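PDB 2QG7: ethanolamine kinase Pv091845 from Plasmodium vivax, which probably catalyses the phosphorylation of ethanolamine, the first step of phosphatidylethanolamine synthesis from ethanolamine, as a member of the choline/ethanolamine kinase family. Local coordinates for residues D[200-205]-D[345-350]; D[208-213]-D[291-296]; D[233-238]-D[354-359]; D[286-291]-D[358-363]. All coordinates share one frame; numbering follows the deposited sequence.

Contact 1: residues D[200-205]-D[345-350]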
# COMPACT_ATOMS: atom_id res chain seq x y z
N LYS D 200 1.10 -29.04 -3.42
CA LYS D 200 1.66 -30.39 -3.50
C LYS D 200 3.02 -30.44 -4.22
O LYS D 200 3.99 -30.93 -3.68
CB LYS D 200 0.63 -31.35 -4.15
CG LYS D 200 1.14 -32.81 -4.38
CD LYS D 200 0.04 -33.66 -4.88
CE LYS D 200 0.54 -34.64 -5.92
NZ LYS D 200 1.05 -35.97 -5.33
N LEU D 201 3.09 -29.87 -5.41
CA LEU D 201 4.27 -29.95 -6.29
C LEU D 201 5.41 -29.05 -5.86
O LEU D 201 6.58 -29.38 -6.06
CB LEU D 201 3.89 -29.65 -7.72
CG LEU D 201 2.98 -30.67 -8.41
CD1 LEU D 201 2.56 -30.22 -9.83
CD2 LEU D 201 3.70 -32.01 -8.49
N ILE D 202 5.06 -27.92 -5.25
CA ILE D 202 6.03 -26.97 -4.72
C ILE D 202 6.72 -27.52 -3.47
O ILE D 202 7.94 -27.41 -3.32
CB ILE D 202 5.37 -25.56 -4.46
CG1 ILE D 202 4.91 -24.95 -5.79
CG2 ILE D 202 6.34 -24.63 -3.74
CD1 ILE D 202 3.88 -23.80 -5.70
N ALA D 203 5.90 -28.08 -2.58
CA ALA D 203 6.34 -28.67 -1.30
C ALA D 203 7.29 -29.84 -1.51
O ALA D 203 8.35 -29.93 -0.86
CB ALA D 203 5.14 -29.10 -0.51
N LYS D 204 6.93 -30.73 -2.46
CA LYS D 204 7.79 -31.89 -2.81
C LYS D 204 9.16 -31.48 -3.33
O LYS D 204 10.17 -32.08 -2.94
CB LYS D 204 7.14 -32.80 -3.84
CG LYS D 204 6.01 -33.66 -3.32
CD LYS D 204 5.56 -34.54 -4.46
CE LYS D 204 4.19 -35.13 -4.21
NZ LYS D 204 4.24 -36.11 -3.08
N ASN D 205 9.18 -30.47 -4.21
CA ASN D 205 10.44 -29.90 -4.74
C ASN D 205 11.23 -29.16 -3.69
O ASN D 205 12.45 -29.15 -3.69
CB ASN D 205 10.17 -28.99 -5.94
CG ASN D 205 11.41 -28.80 -6.80
OD1 ASN D 205 12.13 -29.75 -7.11
ND2 ASN D 205 11.66 -27.57 -7.19
N ASP D 345 1.83 -31.58 -14.99
CA ASP D 345 2.59 -30.45 -14.46
C ASP D 345 3.89 -30.89 -13.83
O ASP D 345 3.95 -31.92 -13.13
CB ASP D 345 1.77 -29.72 -13.41
CG ASP D 345 0.43 -29.29 -13.92
OD1 ASP D 345 0.35 -28.34 -14.72
OD2 ASP D 345 -0.58 -29.91 -13.50
N SER D 346 4.95 -30.13 -14.06
CA SER D 346 6.22 -30.40 -13.42
C SER D 346 6.80 -29.08 -12.91
O SER D 346 6.96 -28.14 -13.68
CB SER D 346 7.18 -31.08 -14.41
OG SER D 346 8.47 -31.26 -13.83
N ILE D 347 7.13 -29.03 -11.62
CA ILE D 347 7.56 -27.82 -10.95
C ILE D 347 9.05 -27.78 -10.67
O ILE D 347 9.62 -28.72 -10.16
CB ILE D 347 6.75 -27.63 -9.60
CG1 ILE D 347 5.28 -27.20 -9.88
CG2 ILE D 347 7.50 -26.72 -8.57
CD1 ILE D 347 5.10 -25.89 -10.66
N SER D 348 9.69 -26.65 -11.01
CA SER D 348 11.06 -26.38 -10.60
C SER D 348 11.24 -24.92 -10.19
O SER D 348 10.44 -24.07 -10.53
CB SER D 348 12.04 -26.77 -11.70
OG SER D 348 11.77 -26.06 -12.87
N PHE D 349 12.30 -24.64 -9.42
CA PHE D 349 12.59 -23.31 -8.96
C PHE D 349 13.73 -22.67 -9.75
O PHE D 349 14.62 -23.35 -10.24
CB PHE D 349 12.94 -23.32 -7.45
CG PHE D 349 11.91 -24.02 -6.60
CD1 PHE D 349 10.56 -23.95 -6.91
CD2 PHE D 349 12.29 -24.74 -5.47
CE1 PHE D 349 9.62 -24.61 -6.12
CE2 PHE D 349 11.35 -25.36 -4.69
CZ PHE D 349 10.03 -25.30 -5.02
N ILE D 350 13.68 -21.34 -9.85
CA ILE D 350 14.71 -20.51 -10.51
C ILE D 350 15.11 -19.39 -9.58
O ILE D 350 14.50 -19.17 -8.54
CB ILE D 350 14.21 -19.88 -11.91
CG1 ILE D 350 12.93 -19.04 -11.75
CG2 ILE D 350 14.05 -20.94 -13.02
CD1 ILE D 350 12.74 -17.98 -12.82
O HOH W 1 13.91 -26.97 -8.97
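Asn-205 lays the nitrogen of its amide over the ring of Phe-349, with ND2 standing 3.2 Å above the ring plane and close to its centre. CG is anti to the backbone N (chi1 -159°), which sends the amide off the helix and tip to tip against the aromatic side chain. The amide plane is tilted 58° from that of the ring, so the two groups do not stack flat. Asn-205 ND2 has a polar partner beside the ring: it donates to a water at 2.9 Å. The same water accepts from Phe-349 N, also at 2.9 Å, and so ties the amide to the backbone of the residue whose ring it covers.

The edge of the ring faces the helix. Phe-349 CZ comes 3.4 Å from Ile-202 O, a carbonyl lying in the ring plane, while Ile-202 CG2 packs against the same end of the ring. One turn before Asn-205 the packing is mainly apolar. Leu-201 CB presses on Ile-347 CG1 at 3.5 Å, and farther out Leu-201 CD1 crosses Asp-345 CB at 3.7 Å. The Asp-345 carboxylate is engaged elsewhere, its OD1 being hydrogen-bonded to Asn-304 ND2. The axis of segment 200-205 crosses strand 347-349, outermost in a three-stranded sheet, at -51°, and Phe-390 of helix 384-395 covers Ile-202.

With no direct hydrogen bond between the two segments, cohesion rests on hydrocarbon packing and one shared water, and the placement of an amide nitrogen over the pi face is probably electrostatically favourable.

Contact 2: residues D[208-213]-D[291-296]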
# COMPACT_ATOMS: atom_id res chain seq x y z
N LEU D 208 13.04 -31.77 -1.57
CA LEU D 208 14.23 -32.09 -2.33
C LEU D 208 15.38 -31.09 -2.15
O LEU D 208 16.53 -31.49 -2.01
CB LEU D 208 13.90 -32.22 -3.82
CG LEU D 208 13.01 -33.40 -4.26
CD1 LEU D 208 12.51 -33.27 -5.74
CD2 LEU D 208 13.78 -34.70 -4.07
N LEU D 209 15.08 -29.79 -2.17
CA LEU D 209 16.04 -28.76 -1.86
C LEU D 209 16.50 -28.86 -0.41
O LEU D 209 17.69 -28.78 -0.10
CB LEU D 209 15.46 -27.37 -2.19
CG LEU D 209 16.07 -26.08 -1.63
CD1 LEU D 209 17.41 -25.82 -2.24
CD2 LEU D 209 15.14 -24.91 -1.85
N HIS D 210 15.55 -29.04 0.49
CA HIS D 210 15.87 -29.08 1.90
C HIS D 210 16.63 -30.35 2.35
O HIS D 210 17.23 -30.37 3.43
CB HIS D 210 14.61 -28.80 2.74
CG HIS D 210 14.16 -27.37 2.66
ND1 HIS D 210 13.01 -26.90 3.29
CD2 HIS D 210 14.69 -26.31 2.00
CE1 HIS D 210 12.87 -25.61 3.03
NE2 HIS D 210 13.87 -25.23 2.25
N ASP D 211 16.59 -31.39 1.51
CA ASP D 211 17.26 -32.68 1.78
C ASP D 211 18.74 -32.67 1.47
O ASP D 211 19.46 -33.55 1.89
CB ASP D 211 16.60 -33.80 0.97
CG ASP D 211 15.30 -34.29 1.60
OD1 ASP D 211 15.12 -34.11 2.83
OD2 ASP D 211 14.45 -34.86 0.87
N ILE D 212 19.18 -31.67 0.72
CA ILE D 212 20.59 -31.53 0.37
C ILE D 212 21.43 -31.39 1.63
O ILE D 212 21.27 -30.44 2.40
CB ILE D 212 20.82 -30.34 -0.61
CG1 ILE D 212 20.06 -30.56 -1.91
CG2 ILE D 212 22.28 -30.16 -0.92
CD1 ILE D 212 20.15 -29.39 -2.83
N LYS D 213 22.34 -32.35 1.81
CA LYS D 213 23.23 -32.40 2.97
C LYS D 213 24.28 -31.32 2.92
O LYS D 213 24.87 -31.03 1.85
CB LYS D 213 23.87 -33.78 3.12
CG LYS D 213 22.89 -34.87 3.58
CD LYS D 213 23.58 -36.22 3.67
CE LYS D 213 22.54 -37.37 3.72
NZ LYS D 213 23.27 -38.66 3.96
N VAL D 291 18.81 -25.75 6.81
CA VAL D 291 18.89 -26.47 5.54
C VAL D 291 19.28 -25.50 4.44
O VAL D 291 19.43 -24.29 4.68
CB VAL D 291 17.56 -27.20 5.21
CG1 VAL D 291 17.20 -28.16 6.35
CG2 VAL D 291 16.44 -26.23 5.03
N LEU D 292 19.51 -26.01 3.24
CA LEU D 292 19.77 -25.13 2.10
C LEU D 292 18.41 -24.64 1.67
O LEU D 292 17.58 -25.43 1.16
CB LEU D 292 20.44 -25.90 0.98
CG LEU D 292 20.98 -25.10 -0.22
CD1 LEU D 292 21.82 -23.90 0.23
CD2 LEU D 292 21.75 -26.02 -1.15
N CYS D 293 18.19 -23.35 1.90
CA CYS D 293 16.92 -22.71 1.55
C CYS D 293 17.00 -21.99 0.20
O CYS D 293 18.06 -21.61 -0.25
CB CYS D 293 16.56 -21.73 2.65
SG CYS D 293 16.11 -22.52 4.22
N HIS D 294 15.86 -21.82 -0.46
CA HIS D 294 15.79 -20.95 -1.63
C HIS D 294 15.83 -19.45 -1.28
O HIS D 294 16.60 -18.66 -1.89
CB HIS D 294 14.56 -21.27 -2.46
CG HIS D 294 14.50 -20.50 -3.75
ND1 HIS D 294 14.12 -19.17 -3.81
CD2 HIS D 294 14.76 -20.88 -5.02
CE1 HIS D 294 14.16 -18.77 -5.06
NE2 HIS D 294 14.54 -19.78 -5.82
N CYS D 295 14.99 -19.06 -0.31
CA CYS D 295 14.99 -17.72 0.34
C CYS D 295 14.19 -16.61 -0.35
O CYS D 295 14.05 -15.54 0.22
CB CYS D 295 16.41 -17.22 0.65
SG CYS D 295 17.38 -18.33 1.65
N ASP D 296 13.70 -16.89 -1.56
CA ASP D 296 12.95 -15.96 -2.38
C ASP D 296 11.90 -16.70 -3.21
O ASP D 296 11.79 -16.58 -4.43
CB ASP D 296 13.89 -15.12 -3.27
CG ASP D 296 13.22 -13.89 -3.80
OD1 ASP D 296 12.19 -13.42 -3.20
OD2 ASP D 296 13.67 -13.40 -4.86
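With CG anti to the carbonyl carbon (chi1 -71°), the imidazole of His-210 swings toward the strand, where Val-291 CG2, held in the crowded position between N and C, comes to lie over one ring face. Val-291 CG2 sits 3.4 Å above the plane of the His-210 ring, offset toward the rim, a CH-pi contact. Leu-209 takes the other course: its CG is anti to the backbone N (chi1 163°), and the branch reaches across to the strand.

Both residues converge on one carbonyl. Leu-292 O is 3.2 Å from Leu-209 CG and lies at the edge of the imidazole, 3.1 Å from His-210 CD2. Beyond it, Leu-209 CD2 packs 3.7 Å from His-294 CB, while Ile-212 CD1 meets Leu-292 CD2 at 4.1 Å. Ile-157 and Leu-161 of helix 151-163 add to the apolar cluster round Leu-292.

The buried imidazole has partners at both nitrogens, ND1 with Tyr-394 OH and NE2 with Asp-363 OD2; the nearby carboxylate would tend to stabilise a proton on NE2. His-294 is fixed in a similar way. His-294 ND1 accepts from Asp-296 N at 3.2 Å, in the ring plane, and its NE2 is bonded to Ile-350 O, consistent with a neutral ring protonated on NE2.

His-294, Asp-296 and Asn-301, which bonds Asp-296 O, match the HxDxxxxN signature of choline kinases and related phosphotransferases, found in the catalytic loop of the protein-kinase-like fold; here the end of helix 196-210 packs against the strand leading into that loop.

Contact 3: residues D[233-238]-D[354-359]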
# COMPACT_ATOMS: atom_id res chain seq x y z
N PRO D 233 25.98 -22.68 11.21
CA PRO D 233 24.95 -21.72 11.58
C PRO D 233 24.02 -21.28 10.41
O PRO D 233 24.28 -21.59 9.23
CB PRO D 233 25.77 -20.54 12.12
CG PRO D 233 26.97 -20.49 11.10
CD PRO D 233 27.16 -21.98 10.64
N SER D 234 22.93 -20.60 10.78
CA SER D 234 22.00 -19.98 9.87
C SER D 234 22.60 -18.69 9.33
O SER D 234 23.38 -18.00 10.03
CB SER D 234 20.68 -19.71 10.59
OG SER D 234 19.74 -19.00 9.76
N PHE D 235 22.26 -18.36 8.08
CA PHE D 235 22.73 -17.14 7.42
C PHE D 235 21.69 -16.01 7.54
O PHE D 235 21.93 -14.90 7.06
CB PHE D 235 23.01 -17.44 5.95
CG PHE D 235 24.40 -17.94 5.67
CD1 PHE D 235 25.18 -17.35 4.69
CD2 PHE D 235 24.93 -19.01 6.37
CE1 PHE D 235 26.46 -17.83 4.42
CE2 PHE D 235 26.22 -19.47 6.11
CZ PHE D 235 26.97 -18.88 5.14
N LEU D 236 20.56 -16.31 8.17
CA LEU D 236 19.40 -15.45 8.21
C LEU D 236 19.60 -14.20 9.04
O LEU D 236 19.31 -13.08 8.58
CB LEU D 236 18.18 -16.26 8.69
CG LEU D 236 16.82 -15.65 8.98
CD1 LEU D 236 16.27 -14.79 7.80
CD2 LEU D 236 15.87 -16.78 9.33
N TRP D 237 20.09 -14.38 10.27
CA TRP D 237 20.23 -13.29 11.22
C TRP D 237 21.40 -12.40 10.90
O TRP D 237 21.37 -11.22 11.17
CB TRP D 237 20.33 -13.85 12.64
CG TRP D 237 19.35 -14.90 12.85
CD1 TRP D 237 19.60 -16.24 12.94
CD2 TRP D 237 17.93 -14.75 12.95
NE1 TRP D 237 18.43 -16.93 13.12
CE2 TRP D 237 17.39 -16.05 13.12
CE3 TRP D 237 17.05 -13.65 12.91
CZ2 TRP D 237 16.02 -16.28 13.26
CZ3 TRP D 237 15.71 -13.88 13.06
CH2 TRP D 237 15.21 -15.18 13.23
N ASN D 238 22.44 -12.98 10.32
CA ASN D 238 23.54 -12.22 9.76
C ASN D 238 23.06 -11.29 8.65
O ASN D 238 23.59 -10.20 8.49
CB ASN D 238 24.58 -13.19 9.18
CG ASN D 238 25.83 -12.48 8.65
OD1 ASN D 238 26.72 -12.09 9.44
ND2 ASN D 238 25.91 -12.33 7.32
N TYR D 354 19.44 -15.58 -3.53
CA TYR D 354 19.37 -15.43 -2.08
C TYR D 354 19.63 -16.71 -1.33
O TYR D 354 19.71 -16.70 -0.11
CB TYR D 354 18.06 -14.79 -1.64
CG TYR D 354 17.85 -13.43 -2.25
CD1 TYR D 354 17.05 -13.28 -3.39
CD2 TYR D 354 18.47 -12.30 -1.73
CE1 TYR D 354 16.87 -12.05 -3.96
CE2 TYR D 354 18.30 -11.07 -2.30
CZ TYR D 354 17.50 -10.95 -3.40
OH TYR D 354 17.33 -9.71 -3.98
N SER D 355 19.79 -17.81 -2.07
CA SER D 355 19.98 -19.15 -1.50
C SER D 355 21.18 -19.29 -0.61
O SER D 355 22.31 -18.96 -0.98
CB SER D 355 20.02 -20.19 -2.60
OG SER D 355 18.77 -20.21 -3.25
N CYS D 356 20.90 -19.76 0.60
CA CYS D 356 21.94 -20.01 1.59
C CYS D 356 21.33 -20.82 2.70
O CYS D 356 20.13 -21.13 2.67
CB CYS D 356 22.53 -18.70 2.13
SG CYS D 356 21.29 -17.55 2.76
N PRO D 357 22.18 -21.29 3.62
CA PRO D 357 21.69 -22.10 4.74
C PRO D 357 20.89 -21.30 5.77
O PRO D 357 21.41 -20.41 6.39
CB PRO D 357 22.97 -22.68 5.33
CG PRO D 357 24.06 -22.44 4.25
CD PRO D 357 23.65 -21.20 3.60
N MET D 358 19.62 -21.62 5.93
CA MET D 358 18.78 -20.96 6.93
C MET D 358 17.89 -22.02 7.53
O MET D 358 17.83 -23.12 7.02
CB MET D 358 17.90 -19.91 6.24
CG MET D 358 18.61 -18.68 5.74
SD MET D 358 17.52 -17.36 5.17
CE MET D 358 18.76 -16.17 4.66
N GLU D 359 17.15 -21.64 8.57
CA GLU D 359 16.06 -22.42 9.12
C GLU D 359 15.06 -22.77 8.04
O GLU D 359 14.64 -21.91 7.27
CB GLU D 359 15.36 -21.62 10.22
CG GLU D 359 16.18 -21.41 11.51
CD GLU D 359 17.09 -20.19 11.49
OE1 GLU D 359 17.40 -19.65 10.39
OE2 GLU D 359 17.50 -19.75 12.60
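Met-358, extended beyond CG, passes across the residues that start helix 236-251: its CB lies near Ser-234 OG, CG near Leu-236 CB, Met-358 SD 3.7 Å from Leu-236 CB, and the terminal CE reaches Leu-236 CA. The thioether thus crosses Leu-236 at about a right angle.

The next residue, Glu-359, bends at chi2 (87°) and brings its carboxylate to the same helix start. Glu-359 OE1 accepts a bond of 2.5 Å from Ser-234 OG, which meets it from above the carboxylate plane. Glu-359 OE2 takes Trp-237 NE1 at 3.0 Å on its syn lone pair, with the indole and carboxylate planes nearly perpendicular (87°). Two donors therefore grip the buried acid and fix its rotation, and would probably stabilise its charged form. Ser-234 OG is itself an acceptor, from Leu-236 N at 3.2 Å, so one hydroxyl both caps the helix start and holds the glutamate.

Nearer the start of the strand, Phe-235 N donates to Pro-357 O at 2.8 Å, almost along the C=O axis. The Phe-235 ring runs beside Pro-357, whose CD packs over one face as a CH-pi contact, while Cys-356 SG approaches the ring obliquely.

The strand 356-359 is thereby fastened to the head of helix 236-251, with strand 290-293 as its sheet partner, helix 216-226 beside Pro-357 and helix 413-430 against Leu-236 and Trp-237.

Contact 4: residues D[286-291]-D[358-363]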
# COMPACT_ATOMS: atom_id res chain seq x y z
N GLU D 286 12.18 -22.19 18.43
CA GLU D 286 11.44 -23.24 17.72
C GLU D 286 12.38 -24.35 17.26
O GLU D 286 11.91 -25.39 16.86
CB GLU D 286 10.64 -22.67 16.54
CG GLU D 286 9.61 -21.63 16.87
CD GLU D 286 8.39 -22.17 17.61
OE1 GLU D 286 7.69 -21.33 18.21
OE2 GLU D 286 8.11 -23.41 17.59
N ASN D 287 13.70 -24.13 17.35
CA ASN D 287 14.75 -25.04 16.85
C ASN D 287 14.39 -25.65 15.48
O ASN D 287 13.95 -26.84 15.37
CB ASN D 287 15.14 -26.14 17.86
CG ASN D 287 16.09 -25.63 18.97
OD1 ASN D 287 15.68 -24.84 19.87
ND2 ASN D 287 17.35 -26.12 18.94
N SER D 288 14.53 -24.82 14.45
CA SER D 288 14.24 -25.25 13.11
C SER D 288 15.55 -25.65 12.47
O SER D 288 16.52 -24.87 12.48
CB SER D 288 13.51 -24.16 12.30
OG SER D 288 13.11 -24.62 11.03
N PRO D 289 15.60 -26.87 11.91
CA PRO D 289 16.80 -27.37 11.23
C PRO D 289 17.28 -26.43 10.13
O PRO D 289 16.49 -26.01 9.29
CB PRO D 289 16.34 -28.70 10.64
CG PRO D 289 15.09 -29.06 11.43
CD PRO D 289 14.46 -27.81 11.84
N ILE D 290 18.57 -26.10 10.16
CA ILE D 290 19.24 -25.28 9.16
C ILE D 290 19.47 -26.13 7.91
O ILE D 290 20.18 -27.14 7.95
CB ILE D 290 20.60 -24.75 9.68
CG1 ILE D 290 20.49 -24.28 11.15
CG2 ILE D 290 21.16 -23.70 8.80
CD1 ILE D 290 19.47 -23.22 11.42
N VAL D 291 18.81 -25.75 6.81
CA VAL D 291 18.89 -26.47 5.54
C VAL D 291 19.28 -25.50 4.44
O VAL D 291 19.43 -24.29 4.68
CB VAL D 291 17.56 -27.20 5.21
CG1 VAL D 291 17.20 -28.16 6.35
CG2 VAL D 291 16.44 -26.23 5.03
N MET D 358 19.62 -21.62 5.93
CA MET D 358 18.78 -20.96 6.93
C MET D 358 17.89 -22.02 7.53
O MET D 358 17.83 -23.12 7.02
CB MET D 358 17.90 -19.91 6.24
CG MET D 358 18.61 -18.68 5.74
SD MET D 358 17.52 -17.36 5.17
CE MET D 358 18.76 -16.17 4.66
N GLU D 359 17.15 -21.64 8.57
CA GLU D 359 16.06 -22.42 9.12
C GLU D 359 15.06 -22.77 8.04
O GLU D 359 14.64 -21.91 7.27
CB GLU D 359 15.36 -21.62 10.22
CG GLU D 359 16.18 -21.41 11.51
CD GLU D 359 17.09 -20.19 11.49
OE1 GLU D 359 17.40 -19.65 10.39
OE2 GLU D 359 17.50 -19.75 12.60
N ARG D 360 14.65 -24.03 8.01
CA ARG D 360 13.70 -24.53 7.03
C ARG D 360 12.37 -23.87 7.18
O ARG D 360 11.58 -23.81 6.21
CB ARG D 360 13.57 -26.07 7.09
CG ARG D 360 13.13 -26.65 8.44
CD ARG D 360 12.43 -27.99 8.30
NE ARG D 360 11.85 -28.47 9.57
CZ ARG D 360 11.26 -29.67 9.77
NH1 ARG D 360 11.16 -30.56 8.78
NH2 ARG D 360 10.76 -29.98 10.98
N ALA D 361 12.08 -23.39 8.39
CA ALA D 361 10.79 -22.78 8.69
C ALA D 361 10.71 -21.35 8.10
O ALA D 361 9.62 -20.93 7.69
CB ALA D 361 10.55 -22.77 10.15
N TYR D 362 11.84 -20.64 8.03
CA TYR D 362 11.91 -19.40 7.27
C TYR D 362 11.46 -19.51 5.78
O TYR D 362 10.66 -18.68 5.31
CB TYR D 362 13.29 -18.80 7.34
CG TYR D 362 13.36 -17.53 6.56
CD1 TYR D 362 12.95 -16.31 7.13
CD2 TYR D 362 13.83 -17.54 5.24
CE1 TYR D 362 13.03 -15.12 6.40
CE2 TYR D 362 13.88 -16.35 4.48
CZ TYR D 362 13.49 -15.15 5.08
OH TYR D 362 13.55 -13.99 4.32
N ASP D 363 11.97 -20.52 5.06
CA ASP D 363 11.67 -20.70 3.66
C ASP D 363 10.21 -21.02 3.38
O ASP D 363 9.67 -20.62 2.36
CB ASP D 363 12.56 -21.79 3.08
CG ASP D 363 13.03 -21.50 1.65
OD1 ASP D 363 12.91 -20.32 1.17
OD2 ASP D 363 13.53 -22.46 1.02
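Val-291 and Met-358 form a hydrogen-bonded antiparallel pair, Val-291 N donating to Met-358 O at 2.8 Å and Met-358 N to Val-291 O at 3.0 Å, and the neighbouring Ile-290 and Glu-359 form a non-hydrogen-bonded pair. Beyond the two pairs, at the helix start, Arg-360 N donates to Pro-289 O at 3.0 Å.

On the face bearing Ile-290 and Glu-359 the two side chains lie side by side and point the same way, Ile-290 CD1 resting 3.8 Å from Glu-359 CG. On the face of Val-291 and Met-358, Val-291 CG2 reaches Arg-360 CB, in the helix, at 3.5 Å.

This two-stranded ribbon, 290-293 with 356-359, belongs to the helical lobe of the kinase-like fold, and its second strand passes directly into helix 360-369 with Glu-359 at the N-cap position. Two N-H groups at the helix start are met from across the contact. Besides Pro-289 O, which takes that of Arg-360, Ser-288 OG, anti to its backbone N, accepts from Ala-361 N at 3.1 Å, a bent bond of 137°.

Arg-360 carries its CG in the crowded position between N and C (chi1 58°), then extends from CG to NE, crossing Pro-289 obliquely. Pro-289 CG lies over one face of the guanidinium, Pro-289 CD comes 3.5 Å from Arg-360 NE, and Ser-288 OG sits at the group's edge. Glu-409 of helix 400-410 joins the two polar ends: its OE2 forms a salt bridge with Arg-360 NE and a hydrogen bond with Ser-288 OG.

In the fold
From the N terminus, helix 196-210 comes first and supplies two of the partners: its middle opens the long loop that contact 1 closes at strand 347-349, and its end opens the shorter loop of contact 2, which lies wholly within that of contact 1. Segment 233-238 then begins a loop closed by contact 3, which crosses both. Contact 4 starts later, at 286-291, and also crosses contacts 1 and 2, ending on the same strand as contact 3. Asp-363 bonds His-294 and Cys-295, linking contact 4 to contact 2, and contacts 1 and 2 touch through His-294. Together they join the two small sheets to helices 196-210, 236-251 and 360-369.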